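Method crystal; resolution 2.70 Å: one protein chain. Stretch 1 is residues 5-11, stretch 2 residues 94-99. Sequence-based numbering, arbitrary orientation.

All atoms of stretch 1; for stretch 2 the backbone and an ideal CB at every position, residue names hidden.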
# COMPACT_ATOMS: atom_id res chain seq x y z
N SER A 5 24.77 -7.82 32.01
CA SER A 5 23.77 -8.86 31.84
C SER A 5 23.56 -9.16 30.36
O SER A 5 23.82 -8.32 29.50
CB SER A 5 22.44 -8.40 32.41
OG SER A 5 21.89 -7.36 31.62
N TYR A 6 23.08 -10.37 30.08
CA TYR A 6 22.83 -10.76 28.70
C TYR A 6 21.58 -11.62 28.65
O TYR A 6 21.38 -12.51 29.47
CB TYR A 6 24.02 -11.53 28.15
CG TYR A 6 25.36 -10.89 28.43
CD1 TYR A 6 25.85 -9.84 27.65
CD2 TYR A 6 26.16 -11.37 29.46
CE1 TYR A 6 27.12 -9.29 27.89
CE2 TYR A 6 27.41 -10.84 29.71
CZ TYR A 6 27.89 -9.81 28.93
OH TYR A 6 29.16 -9.35 29.20
N TYR A 7 20.72 -11.34 27.68
CA TYR A 7 19.50 -12.11 27.54
C TYR A 7 19.82 -13.46 26.92
O TYR A 7 20.72 -13.58 26.08
CB TYR A 7 18.49 -11.37 26.68
CG TYR A 7 17.29 -12.21 26.30
CD1 TYR A 7 17.34 -13.08 25.21
CD2 TYR A 7 16.11 -12.14 27.04
CE1 TYR A 7 16.22 -13.85 24.85
CE2 TYR A 7 14.99 -12.92 26.69
CZ TYR A 7 15.05 -13.76 25.60
OH TYR A 7 13.95 -14.50 25.23
N ALA A 8 19.08 -14.48 27.35
CA ALA A 8 19.25 -15.84 26.84
C ALA A 8 17.91 -16.56 26.80
O ALA A 8 17.19 -16.63 27.80
CB ALA A 8 20.23 -16.61 27.72
N PRO A 9 17.55 -17.12 25.63
CA PRO A 9 16.29 -17.84 25.45
C PRO A 9 16.22 -19.00 26.41
O PRO A 9 17.25 -19.53 26.83
CB PRO A 9 16.39 -18.35 24.01
CG PRO A 9 17.33 -17.41 23.37
CD PRO A 9 18.37 -17.21 24.42
N HIS A 10 15.00 -19.38 26.75
CA HIS A 10 14.78 -20.49 27.66
C HIS A 10 13.74 -21.43 27.06
O HIS A 10 13.53 -22.53 27.55
CB HIS A 10 14.34 -19.98 29.04
CG HIS A 10 15.47 -19.52 29.90
ND1 HIS A 10 15.35 -19.37 31.27
CD2 HIS A 10 16.75 -19.21 29.60
CE1 HIS A 10 16.51 -18.97 31.76
NE2 HIS A 10 17.38 -18.87 30.78
N GLY A 11 13.10 -20.97 25.99
CA GLY A 11 12.09 -21.78 25.33
C GLY A 11 10.71 -21.71 25.95
O GLY A 11 10.11 -20.64 26.03
N UNK A 94 32.32 -17.71 19.33
CA UNK A 94 31.47 -18.21 20.41
C UNK A 94 31.32 -17.09 21.43
O UNK A 94 32.29 -16.46 21.84
CB UNK A 94 32.05 -19.47 21.05
N UNK A 95 30.08 -16.85 21.83
CA UNK A 95 29.80 -15.81 22.80
C UNK A 95 28.81 -16.30 23.83
O UNK A 95 27.60 -16.35 23.58
CB UNK A 95 29.27 -14.55 22.11
N UNK A 96 29.31 -16.64 25.01
CA UNK A 96 28.43 -17.15 26.06
C UNK A 96 27.62 -16.05 26.74
O UNK A 96 28.16 -15.02 27.13
CB UNK A 96 29.26 -17.90 27.11
N UNK A 97 26.32 -16.30 26.88
CA UNK A 97 25.43 -15.33 27.50
C UNK A 97 24.89 -15.80 28.85
O UNK A 97 24.40 -15.00 29.64
CB UNK A 97 24.26 -15.02 26.56
N UNK A 98 24.97 -17.09 29.13
CA UNK A 98 24.49 -17.59 30.40
C UNK A 98 25.15 -18.91 30.70
O UNK A 98 25.26 -19.77 29.82
CB UNK A 98 22.97 -17.73 30.40
N UNK A 99 25.60 -19.05 31.94
CA UNK A 99 26.26 -20.27 32.36
C UNK A 99 27.76 -20.24 32.08
O UNK A 99 28.32 -19.19 31.76
CB UNK A 99 25.62 -21.47 31.66

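Position 94 lies in a strand already under way, with its ideal CB more than 5.5 Å from any atom of stretch 1. This contact sets no rule for it, and the extended backbone would suit many side chains. The deposited residue is Leu94, which takes no part here.

At position 95 the CA-to-CB bond points sideways and the ideal CB again touches nothing, so a small residue would leave the contact unmade. What stretch 1 offers is the ring of Tyr6, some way off; a long apolar or aromatic side chain could span the gap. The residue is Phe95, with chi1 in the t well. Its ring presents its edge to the face of Tyr6, the centroids 5.6 Å apart and the planes at 87°, and Phe95 CZ lies 3.9 Å from Tyr6 CE1. Reach, rather than the direction of the first bond, makes this pair.

Position 96 alternates away from stretch 1, and its CB finds nothing there. Beta-branched residues suit the extended backbone, though others would too; Val96 is deposited.

Position 97 is where the CA atoms of the two stretches come closest, the CA of residue 97 lying 5.4 Å from Tyr6 CA. CA-to-CB points sideways, yet the ideal CB already sits 3.8 Å from Tyr6 CB, 3.9 Å from Tyr7 O and 4.5 Å from Ala8 CB. With neighbours this close and largely apolar, a compact aliphatic such as alanine, valine or isoleucine is a sensible reading. Val97 is found: its CB packs 3.8 Å from Tyr6 CB, while its CG2 reaches Ala8 CB at 3.6 Å. The short side chain of Ala8, pointing toward the strand, meets this methyl directly.

At position 98 the bond is sideways once more, with the ideal CB 4.0 Å from Ala8 CB. Farther out, His10 offers a ring nitrogen, so a side chain that carries an acceptor past the alanine would be rewarded: glutamate or glutamine by length, with glutamate adding a charge that would suit a protonated histidine. Glu98 does this with chi1 and chi2 both t. His10 NE2 donates to Glu98 OE1 at 3.0 Å, the oxygen lying near the plane of the imidazole, and makes a weak second hydrogen bond from NE2 to Glu98 OE2 at 3.4 Å. Glu98 OE2 also lies 3.9 Å from Ala8 CB.

Position 99 has phi 87° and psi -169°, where a CB would be jammed against the carbonyl O of the preceding residue. The backbone alone asks for glycine, and Gly99 answers, beyond reach of stretch 1.

Stretch 2 (94-99) LFVVEG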
# COMPACT_ATOMS: atom_id res chain seq x y z
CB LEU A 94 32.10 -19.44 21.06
CG LEU A 94 31.62 -20.85 20.69
CD1 LEU A 94 31.47 -21.02 19.20
CD2 LEU A 94 32.60 -21.87 21.24
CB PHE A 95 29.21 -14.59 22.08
CG PHE A 95 28.92 -13.45 23.00
CD1 PHE A 95 29.96 -12.75 23.60
CD2 PHE A 95 27.61 -13.10 23.30
CE1 PHE A 95 29.70 -11.72 24.48
CE2 PHE A 95 27.34 -12.06 24.18
CZ PHE A 95 28.38 -11.37 24.78
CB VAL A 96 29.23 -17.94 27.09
CG1 VAL A 96 30.38 -17.11 27.57
CG2 VAL A 96 28.33 -18.35 28.25
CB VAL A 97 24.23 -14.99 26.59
CG1 VAL A 97 24.72 -14.27 25.36
CG2 VAL A 97 23.49 -16.25 26.21
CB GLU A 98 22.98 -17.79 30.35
CG GLU A 98 22.33 -17.96 31.69
CD GLU A 98 20.84 -18.08 31.54
OE1 GLU A 98 20.35 -19.21 31.33
OE2 GLU A 98 20.15 -17.04 31.59
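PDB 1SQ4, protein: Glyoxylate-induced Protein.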